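Local coordinates for putative cell surface protein, similar to internalin proteins (Listeria monocytogenes EGD-e, PDB 5KZS), which is of unknown function but has the leucine-rich-repeat fold of the internalins, a family whose member InlP interacts with host afadin and facilitates basement membrane crossing, at residues 156-161 with 178-183; 185-190 with 207-212; 199-204 with 222-227. One frame throughout, in Å; residues are numbered along the deposited sequence.

Contact 1 of 3, residues 156-161 with 178-183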
loop_
_atom_site.group_PDB
_atom_site.type_symbol
_atom_site.label_atom_id
_atom_site.label_comp_id
_atom_site.label_asym_id
_atom_site.label_seq_id
_atom_site.Cartn_x
_atom_site.Cartn_y
_atom_site.Cartn_z
HETATM N N MSE A 156 -5.611 -1.461 3.684
HETATM C CA MSE A 156 -7.010 -1.009 3.614
HETATM C C MSE A 156 -7.959 -2.017 3.004
HETATM O O MSE A 156 -9.108 -1.691 2.797
HETATM C CB MSE A 156 -7.080 0.300 2.819
HETATM C CG MSE A 156 -6.146 1.369 3.348
HETATM SE SE MSE A 156 -6.619 3.116 2.576
HETATM C CE MSE A 156 -8.209 3.552 3.643
HETATM N N MSE A 157 -7.517 -3.244 2.735
HETATM C CA MSE A 157 -8.340 -4.247 2.025
HETATM C C MSE A 157 -8.759 -3.800 0.641
HETATM O O MSE A 157 -9.839 -4.134 0.182
HETATM C CB MSE A 157 -9.552 -4.700 2.836
HETATM C CG MSE A 157 -9.114 -5.147 4.213
HETATM SE SE MSE A 157 -10.570 -6.154 5.073
HETATM C CE MSE A 157 -9.624 -6.512 6.769
ATOM N N ILE A 158 -7.879 -3.064 -0.036
ATOM C CA ILE A 158 -8.093 -2.592 -1.405
ATOM C C ILE A 158 -8.043 -3.742 -2.418
ATOM O O ILE A 158 -7.142 -4.578 -2.360
ATOM C CB ILE A 158 -7.062 -1.481 -1.774
ATOM C CG1 ILE A 158 -7.514 -0.143 -1.174
ATOM C CG2 ILE A 158 -6.866 -1.326 -3.286
ATOM C CD1 ILE A 158 -6.440 0.923 -1.139
ATOM N N THR A 159 -9.011 -3.764 -3.342
ATOM C CA THR A 159 -9.020 -4.713 -4.476
ATOM C C THR A 159 -8.833 -3.961 -5.800
ATOM O O THR A 159 -8.923 -2.726 -5.830
ATOM C CB THR A 159 -10.293 -5.597 -4.485
ATOM O OG1 THR A 159 -11.457 -4.809 -4.240
ATOM C CG2 THR A 159 -10.197 -6.672 -3.403
ATOM N N SER A 160 -8.560 -4.706 -6.875
ATOM C CA SER A 160 -8.178 -4.139 -8.188
ATOM C C SER A 160 -9.240 -3.216 -8.769
ATOM O O SER A 160 -8.905 -2.201 -9.386
ATOM C CB SER A 160 -7.874 -5.255 -9.190
ATOM O OG SER A 160 -6.915 -6.166 -8.662
ATOM N N ASP A 161 -10.508 -3.586 -8.568
ATOM C CA ASP A 161 -11.676 -2.737 -8.896
ATOM C C ASP A 161 -11.738 -1.380 -8.155
ATOM O O ASP A 161 -12.399 -0.464 -8.634
ATOM C CB ASP A 161 -13.004 -3.511 -8.701
ATOM C CG ASP A 161 -13.101 -4.192 -7.336
ATOM O OD1 ASP A 161 -12.301 -5.137 -7.082
ATOM O OD2 ASP A 161 -13.959 -3.785 -6.520
ATOM N N SER A 178 0.559 -1.177 -0.487
ATOM C CA SER A 178 1.060 -2.403 0.117
ATOM C C SER A 178 0.051 -2.958 1.105
ATOM O O SER A 178 -0.826 -2.240 1.537
ATOM C CB SER A 178 2.373 -2.115 0.836
ATOM O OG SER A 178 2.211 -1.039 1.746
ATOM N N HIS A 179 0.162 -4.232 1.449
ATOM C CA HIS A 179 -0.732 -4.858 2.444
ATOM C C HIS A 179 -2.225 -4.802 2.078
ATOM O O HIS A 179 -3.097 -4.678 2.944
ATOM C CB HIS A 179 -0.489 -4.272 3.846
ATOM C CG HIS A 179 0.764 -4.762 4.491
ATOM N ND1 HIS A 179 0.846 -5.996 5.103
ATOM C CD2 HIS A 179 1.984 -4.188 4.624
ATOM C CE1 HIS A 179 2.065 -6.162 5.589
ATOM N NE2 HIS A 179 2.775 -5.080 5.309
ATOM N N ASN A 180 -2.514 -4.896 0.786
ATOM C CA ASN A 180 -3.873 -4.971 0.294
ATOM C C ASN A 180 -4.006 -6.315 -0.428
ATOM O O ASN A 180 -3.080 -7.128 -0.351
ATOM C CB ASN A 180 -4.123 -3.763 -0.606
ATOM C CG ASN A 180 -4.319 -2.460 0.188
ATOM O OD1 ASN A 180 -5.132 -2.394 1.125
ATOM N ND2 ASN A 180 -3.618 -1.403 -0.224
ATOM N N GLN A 181 -5.133 -6.589 -1.092
ATOM C CA GLN A 181 -5.268 -7.852 -1.858
ATOM C C GLN A 181 -5.468 -7.601 -3.350
ATOM O O GLN A 181 -6.379 -8.128 -3.983
ATOM C CB GLN A 181 -6.300 -8.831 -1.251
ATOM C CG GLN A 181 -7.488 -8.213 -0.543
ATOM C CD GLN A 181 -7.213 -7.870 0.913
ATOM O OE1 GLN A 181 -6.081 -7.559 1.301
ATOM N NE2 GLN A 181 -8.262 -7.914 1.730
ATOM N N LEU A 182 -4.547 -6.817 -3.902
ATOM C CA LEU A 182 -4.481 -6.555 -5.338
ATOM C C LEU A 182 -4.051 -7.801 -6.112
ATOM O O LEU A 182 -3.001 -8.376 -5.808
ATOM C CB LEU A 182 -3.476 -5.433 -5.623
ATOM C CG LEU A 182 -3.832 -4.047 -5.073
ATOM C CD1 LEU A 182 -2.625 -3.119 -5.129
ATOM C CD2 LEU A 182 -5.020 -3.455 -5.832
ATOM N N THR A 183 -4.869 -8.201 -7.100
ATOM C CA THR A 183 -4.549 -9.300 -8.051
ATOM C C THR A 183 -4.036 -8.807 -9.416
ATOM O O THR A 183 -3.401 -9.557 -10.151
ATOM C CB THR A 183 -5.780 -10.197 -8.304
ATOM O OG1 THR A 183 -6.902 -9.385 -8.666
ATOM C CG2 THR A 183 -6.141 -10.999 -7.068
#
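Asn-180 holds CG anti to its own carbonyl carbon (chi1 -75°), which carries its amide across to the backbone of Met-156 to Ile-158; in Ile-158, CG1 likewise beside the backbone N (chi1 -80°) puts CD1 near Asn-180 ND2 and leaves CG2 to face Leu-182. Ile-158 CB rests against Asn-180 CG. Asn-180 OD1 accepts two backbone N-H groups, Met-156 N at 2.8 Å and Ile-158 N at 3.1 Å. They come from opposite faces of the carboxamide: Met-156 N is tilted moderately from the plane, whereas Ile-158 N stands well above it, though its N-H points almost straight at the oxygen (172°). The intervening Met-157 N also lies close to OD1 but at an angle too poor for a bond. ND2 of the same amide donates to Met-153 O, so both ends of this buried group are used and its rotation is fixed. This is the asparagine ladder of a leucine-rich-repeat solenoid: the turn after strand 174-176 stacks on the equivalent turn after strand 150-152, and the asparagine side chain ties the two coils together. One step further, Gln-181 N donates to Ile-158 O, 3.1 Å away. On the side facing the hydrophobic interior Ile-158 and Leu-182 run alongside each other, with Ile-158 CG2 3.8 Å from Leu-182 CD2, while the same methyl of Leu-182 also packs on the backbone of Thr-159. On the exposed side the bent chain of Gln-181 lies alongside selenomethionine Met-157, its NE2 3.6 Å from Met-157 CB. Beyond the leucine, the main partner of Ser-160 OG is Asn-184 O, and the hydroxyl also shares a hydrogen bond of 3.2 Å with Thr-183 OG1.

Contact 2 of 3, residues 185-190 with 207-212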
loop_
_atom_site.group_PDB
_atom_site.type_symbol
_atom_site.label_atom_id
_atom_site.label_comp_id
_atom_site.label_asym_id
_atom_site.label_seq_id
_atom_site.Cartn_x
_atom_site.Cartn_y
_atom_site.Cartn_z
ATOM N N LEU A 185 -3.212 -4.788 -11.789
ATOM C CA LEU A 185 -3.089 -3.334 -11.734
ATOM C C LEU A 185 -3.316 -2.670 -13.095
ATOM O O LEU A 185 -2.868 -3.178 -14.107
ATOM C CB LEU A 185 -1.716 -2.943 -11.199
ATOM C CG LEU A 185 -1.728 -1.929 -10.053
ATOM C CD1 LEU A 185 -2.124 -2.606 -8.749
ATOM C CD2 LEU A 185 -0.370 -1.272 -9.889
ATOM N N PRO A 186 -4.020 -1.524 -13.111
ATOM C CA PRO A 186 -4.079 -0.673 -14.299
ATOM C C PRO A 186 -2.708 -0.291 -14.845
ATOM O O PRO A 186 -1.798 -0.011 -14.079
ATOM C CB PRO A 186 -4.783 0.579 -13.778
ATOM C CG PRO A 186 -5.693 0.071 -12.713
ATOM C CD PRO A 186 -5.000 -1.104 -12.089
ATOM N N ASP A 187 -2.567 -0.294 -16.165
ATOM C CA ASP A 187 -1.356 0.205 -16.808
ATOM C C ASP A 187 -1.487 1.714 -16.843
ATOM O O ASP A 187 -2.156 2.253 -17.710
ATOM C CB ASP A 187 -1.209 -0.353 -18.232
ATOM C CG ASP A 187 0.070 0.122 -18.924
ATOM O OD1 ASP A 187 0.930 0.741 -18.261
ATOM O OD2 ASP A 187 0.229 -0.135 -20.137
ATOM N N PHE A 188 -0.837 2.393 -15.907
ATOM C CA PHE A 188 -1.081 3.817 -15.702
ATOM C C PHE A 188 -0.567 4.661 -16.860
ATOM O O PHE A 188 0.570 4.497 -17.306
ATOM C CB PHE A 188 -0.463 4.294 -14.394
ATOM C CG PHE A 188 -0.960 3.552 -13.190
ATOM C CD1 PHE A 188 -2.250 3.741 -12.727
ATOM C CD2 PHE A 188 -0.135 2.659 -12.515
ATOM C CE1 PHE A 188 -2.713 3.058 -11.610
ATOM C CE2 PHE A 188 -0.590 1.975 -11.397
ATOM C CZ PHE A 188 -1.881 2.176 -10.941
ATOM N N GLN A 189 -1.421 5.564 -17.337
ATOM C CA GLN A 189 -1.144 6.358 -18.530
ATOM C C GLN A 189 -0.654 7.794 -18.252
ATOM O O GLN A 189 0.120 8.331 -19.039
ATOM C CB GLN A 189 -2.384 6.363 -19.436
ATOM C CG GLN A 189 -2.810 4.977 -19.923
ATOM C CD GLN A 189 -1.776 4.316 -20.831
ATOM O OE1 GLN A 189 -1.291 3.208 -20.559
ATOM N NE2 GLN A 189 -1.414 5.009 -21.904
ATOM N N ASN A 190 -1.079 8.419 -17.157
ATOM C CA ASN A 190 -0.587 9.771 -16.834
ATOM C C ASN A 190 0.018 9.887 -15.410
ATOM O O ASN A 190 -0.252 10.844 -14.667
ATOM C CB ASN A 190 -1.697 10.811 -17.094
ATOM C CG ASN A 190 -1.151 12.225 -17.314
ATOM O OD1 ASN A 190 -0.091 12.408 -17.919
ATOM N ND2 ASN A 190 -1.886 13.235 -16.835
ATOM N N THR A 207 1.973 -13.327 -13.259
ATOM C CA THR A 207 2.488 -12.159 -13.962
ATOM C C THR A 207 1.578 -10.990 -13.630
ATOM O O THR A 207 0.524 -11.164 -13.014
ATOM C CB THR A 207 2.482 -12.356 -15.497
ATOM O OG1 THR A 207 1.129 -12.477 -15.975
ATOM C CG2 THR A 207 3.264 -13.590 -15.902
HETATM N N MSE A 208 1.996 -9.809 -14.060
HETATM C CA MSE A 208 1.258 -8.572 -13.819
HETATM C C MSE A 208 1.490 -7.662 -14.986
HETATM O O MSE A 208 2.274 -7.961 -15.887
HETATM C CB MSE A 208 1.752 -7.930 -12.512
HETATM C CG MSE A 208 3.099 -7.208 -12.691
HETATM SE SE MSE A 208 3.874 -6.481 -11.026
HETATM C CE MSE A 208 3.058 -4.693 -11.247
ATOM N N THR A 209 0.825 -6.523 -14.941
ATOM C CA THR A 209 0.947 -5.471 -15.935
ATOM C C THR A 209 2.357 -4.988 -16.194
ATOM O O THR A 209 3.018 -4.537 -15.286
ATOM C CB THR A 209 0.154 -4.276 -15.438
ATOM O OG1 THR A 209 -1.202 -4.698 -15.259
ATOM C CG2 THR A 209 0.236 -3.114 -16.418
ATOM N N ASN A 210 2.795 -5.047 -17.442
ATOM C CA ASN A 210 4.143 -4.637 -17.814
ATOM C C ASN A 210 4.104 -3.160 -18.175
ATOM O O ASN A 210 3.899 -2.804 -19.327
ATOM C CB ASN A 210 4.650 -5.495 -18.978
ATOM C CG ASN A 210 6.142 -5.340 -19.230
ATOM O OD1 ASN A 210 6.884 -4.817 -18.396
ATOM N ND2 ASN A 210 6.595 -5.821 -20.384
ATOM N N PHE A 211 4.331 -2.307 -17.181
ATOM C CA PHE A 211 4.020 -0.867 -17.288
ATOM C C PHE A 211 4.695 -0.151 -18.464
ATOM O O PHE A 211 5.927 -0.106 -18.539
ATOM C CB PHE A 211 4.377 -0.138 -15.982
ATOM C CG PHE A 211 3.602 -0.620 -14.788
ATOM C CD1 PHE A 211 2.222 -0.509 -14.746
ATOM C CD2 PHE A 211 4.253 -1.187 -13.703
ATOM C CE1 PHE A 211 1.515 -0.966 -13.644
ATOM C CE2 PHE A 211 3.548 -1.638 -12.602
ATOM C CZ PHE A 211 2.184 -1.535 -12.568
ATOM N N THR A 212 3.881 0.421 -19.353
ATOM C CA THR A 212 4.366 1.057 -20.588
ATOM C C THR A 212 4.834 2.512 -20.433
ATOM O O THR A 212 5.717 2.957 -21.175
ATOM C CB THR A 212 3.289 1.012 -21.701
ATOM O OG1 THR A 212 2.038 1.480 -21.196
ATOM C CG2 THR A 212 3.108 -0.410 -22.218
HETATM O O HOH W 1 -1.571 -6.555 -13.223
#
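Asp-187 and Thr-212 cross at about a right angle where the convex-side loops of two successive coils meet in the leucine-rich-repeat solenoid. With CG of Asp-187 anti to its backbone N (chi1 -178°), the carboxylate reaches Thr-212 with both oxygens: OD2 takes Thr-212 OG1 at 2.6 Å and OD1 takes Thr-212 N at 3.2 Å. Both donors arrive on the syn side, somewhat out of the carboxylate plane, a two-point grip that limits rotation of the acid. The side chains of Phe-188 and Phe-211, one from each coil, run in the same direction, with Phe-188 CD2 4.1 Å from Phe-211 CE1. The rim of the Phe-211 ring meets the neighbouring coil: Pro-186 O and Asp-187 OD1 lie at its edge in plane, and Leu-185 CD2 sits 3.7 Å from CZ. Thr-209 divides its two branches, CG2 resting on Asp-187 CB at 3.6 Å while OG1 donates to Leu-185 O in the carbonyl plane. Beside this bond one water bridges the two backbones, accepting from Leu-185 N at 2.8 Å and from Thr-209 N at 2.9 Å.

Contact 3 of 3, residues 199-204 with 222-227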
loop_
_atom_site.group_PDB
_atom_site.type_symbol
_atom_site.label_atom_id
_atom_site.label_comp_id
_atom_site.label_asym_id
_atom_site.label_seq_id
_atom_site.Cartn_x
_atom_site.Cartn_y
_atom_site.Cartn_z
ATOM N N LEU A 199 3.934 -2.038 -3.819
ATOM C CA LEU A 199 2.904 -3.077 -3.932
ATOM C C LEU A 199 3.222 -4.356 -3.152
ATOM O O LEU A 199 2.666 -5.414 -3.439
ATOM C CB LEU A 199 2.672 -3.415 -5.402
ATOM C CG LEU A 199 2.402 -2.213 -6.320
ATOM C CD1 LEU A 199 2.509 -2.596 -7.776
ATOM C CD2 LEU A 199 1.046 -1.596 -6.040
ATOM N N SER A 200 4.085 -4.256 -2.142
ATOM C CA SER A 200 4.412 -5.393 -1.283
ATOM C C SER A 200 3.204 -5.922 -0.495
ATOM O O SER A 200 2.237 -5.192 -0.265
ATOM C CB SER A 200 5.519 -4.988 -0.311
ATOM O OG SER A 200 5.186 -3.777 0.347
ATOM N N PHE A 201 3.269 -7.186 -0.084
ATOM C CA PHE A 201 2.169 -7.884 0.618
ATOM C C PHE A 201 0.814 -7.699 -0.081
ATOM O O PHE A 201 -0.144 -7.110 0.475
ATOM C CB PHE A 201 2.021 -7.449 2.067
ATOM C CG PHE A 201 3.267 -7.533 2.885
ATOM C CD1 PHE A 201 4.197 -6.484 2.866
ATOM C CD2 PHE A 201 3.469 -8.600 3.765
ATOM C CE1 PHE A 201 5.326 -6.519 3.676
ATOM C CE2 PHE A 201 4.602 -8.647 4.573
ATOM C CZ PHE A 201 5.534 -7.605 4.527
ATOM N N ASN A 202 0.764 -8.183 -1.318
ATOM C CA ASN A 202 -0.454 -8.232 -2.103
ATOM C C ASN A 202 -0.617 -9.668 -2.629
ATOM O O ASN A 202 0.035 -10.600 -2.120
ATOM C CB ASN A 202 -0.395 -7.166 -3.216
ATOM C CG ASN A 202 -0.868 -5.796 -2.748
ATOM O OD1 ASN A 202 -2.066 -5.535 -2.619
ATOM N ND2 ASN A 202 0.083 -4.903 -2.523
ATOM N N ASN A 203 -1.500 -9.844 -3.613
ATOM C CA ASN A 203 -1.817 -11.140 -4.179
ATOM C C ASN A 203 -1.497 -11.218 -5.683
ATOM O O ASN A 203 -2.171 -11.936 -6.421
ATOM C CB ASN A 203 -3.307 -11.419 -3.926
ATOM C CG ASN A 203 -3.614 -12.897 -3.838
ATOM O OD1 ASN A 203 -4.113 -13.499 -4.788
ATOM N ND2 ASN A 203 -3.306 -13.492 -2.695
ATOM N N LEU A 204 -0.465 -10.500 -6.132
ATOM C CA LEU A 204 -0.059 -10.535 -7.543
ATOM C C LEU A 204 0.542 -11.908 -7.853
ATOM O O LEU A 204 1.561 -12.297 -7.275
ATOM C CB LEU A 204 0.961 -9.448 -7.871
ATOM C CG LEU A 204 0.559 -8.006 -7.554
ATOM C CD1 LEU A 204 1.786 -7.123 -7.672
ATOM C CD2 LEU A 204 -0.568 -7.486 -8.446
ATOM N N LEU A 222 7.904 -5.113 -4.933
ATOM C CA LEU A 222 7.064 -6.286 -5.135
ATOM C C LEU A 222 7.240 -7.385 -4.091
ATOM O O LEU A 222 6.711 -8.477 -4.271
ATOM C CB LEU A 222 7.321 -6.846 -6.528
ATOM C CG LEU A 222 7.108 -5.861 -7.679
ATOM C CD1 LEU A 222 7.380 -6.541 -9.007
ATOM C CD2 LEU A 222 5.697 -5.300 -7.672
ATOM N N ASP A 223 7.948 -7.095 -2.996
ATOM C CA ASP A 223 8.184 -8.054 -1.909
ATOM C C ASP A 223 6.887 -8.730 -1.449
ATOM O O ASP A 223 5.854 -8.122 -1.457
ATOM C CB ASP A 223 8.846 -7.329 -0.722
ATOM C CG ASP A 223 9.744 -8.239 0.133
ATOM O OD1 ASP A 223 10.458 -9.104 -0.429
ATOM O OD2 ASP A 223 9.765 -8.064 1.377
ATOM N N TYR A 224 6.946 -10.001 -1.080
ATOM C CA TYR A 224 5.782 -10.761 -0.597
ATOM C C TYR A 224 4.570 -10.778 -1.542
ATOM O O TYR A 224 3.439 -10.484 -1.151
ATOM C CB TYR A 224 5.382 -10.272 0.791
ATOM C CG TYR A 224 6.307 -10.692 1.894
ATOM C CD1 TYR A 224 6.310 -12.009 2.344
ATOM C CD2 TYR A 224 7.148 -9.772 2.524
ATOM C CE1 TYR A 224 7.137 -12.412 3.379
ATOM C CE2 TYR A 224 7.979 -10.162 3.568
ATOM C CZ TYR A 224 7.971 -11.485 3.991
ATOM O OH TYR A 224 8.789 -11.908 5.015
ATOM N N ASN A 225 4.833 -11.110 -2.796
ATOM C CA ASN A 225 3.812 -11.372 -3.812
ATOM C C ASN A 225 4.076 -12.784 -4.398
ATOM O O ASN A 225 4.948 -13.521 -3.897
ATOM C CB ASN A 225 3.863 -10.264 -4.877
ATOM C CG ASN A 225 3.098 -9.010 -4.458
ATOM O OD1 ASN A 225 1.867 -8.985 -4.487
ATOM N ND2 ASN A 225 3.825 -7.963 -4.075
ATOM N N HIS A 226 3.343 -13.172 -5.441
ATOM C CA HIS A 226 3.434 -14.532 -5.956
ATOM C C HIS A 226 3.757 -14.605 -7.446
ATOM O O HIS A 226 3.184 -15.424 -8.165
ATOM C CB HIS A 226 2.123 -15.266 -5.649
ATOM C CG HIS A 226 1.610 -15.038 -4.258
ATOM N ND1 HIS A 226 2.068 -15.739 -3.163
ATOM C CD2 HIS A 226 0.675 -14.184 -3.789
ATOM C CE1 HIS A 226 1.441 -15.322 -2.079
ATOM N NE2 HIS A 226 0.590 -14.379 -2.432
ATOM N N LEU A 227 4.694 -13.777 -7.904
ATOM C CA LEU A 227 5.025 -13.723 -9.335
ATOM C C LEU A 227 5.995 -14.831 -9.768
ATOM O O LEU A 227 6.950 -15.139 -9.056
ATOM C CB LEU A 227 5.636 -12.376 -9.699
ATOM C CG LEU A 227 4.799 -11.140 -9.404
ATOM C CD1 LEU A 227 5.546 -9.905 -9.879
ATOM C CD2 LEU A 227 3.433 -11.225 -10.068
#
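Phe-201 and Tyr-224 form an offset stack, centroids 4.5 Å apart and planes at 20°, their side chains leaving the two turns in the same direction. Tyr-224 CD2 lies over one face of the Phe-201 ring, displaced toward its rim and 3.4 Å from Phe-201 CZ. Tyr-224 CB covers the same ring in a CH-pi contact. Close by, Phe-201 N donates to Asp-223 O, joining the backbones at the root of the stack. Inward from the aromatic pair, the amide of Asn-225 spans the two turns. Its ND2 gives a nearly straight bond to Leu-199 O (2.9 Å, 173°) and a second to Leu-222 O in its own turn, both acceptors lying in the amide plane; its OD1 receives Leu-204 N at 3.2 Å. Here the asparagine ladder of the leucine-rich-repeat solenoid continues, each coil offering its asparagine to the backbone of the coil before. Leu-199 O is gripped from both faces of its carbonyl plane, by Asn-225 ND2 on one and by Asn-202 ND2 of its own turn on the other. With CG of Asn-202 anti to the carbonyl carbon (chi1 -86°), its amide is turned toward the preceding coil, where ND2 also bonds Leu-177 O and OD1 accepts from Leu-182 N. Past the amide of Asn-225, His-226 N donates to Leu-204 O at 2.7 Å, as the parallel pair 205-206 and 226-227 begins. The His-226 ring turns an edge to Asn-203 CA, and its ND1 is hydrogen-bonded to Ser-244 O. In the hydrophobic interior Leu-227 CD2 packs on Leu-204 CB at 3.8 Å, while Leu-222 CD2 approaches the CD1 methyls of Leu-199 and Leu-204.

Contacts 1 and 3 are steps of one ladder, their centres about 10 Å apart. Between them the backbones of 178-183 and 199-204 are joined by probable hydrogen bonds from His-179 N to Ser-200 O, 2.9 Å, and from Asn-203 N to Leu-182 O, 3.0 Å, and the His-179 ring stacks with Phe-201, extending the aromatic row that goes on to Tyr-224. Contact 2 joins the far loops of the coils, its centre about 15 Å from each of the others. It adjoins contact 1 only in sequence, but meets contact 3 through the core, where Leu-185 CD2 lies 3.8 Å from Leu-199 CD1 and Met-208 packs on Leu-222 and Leu-227.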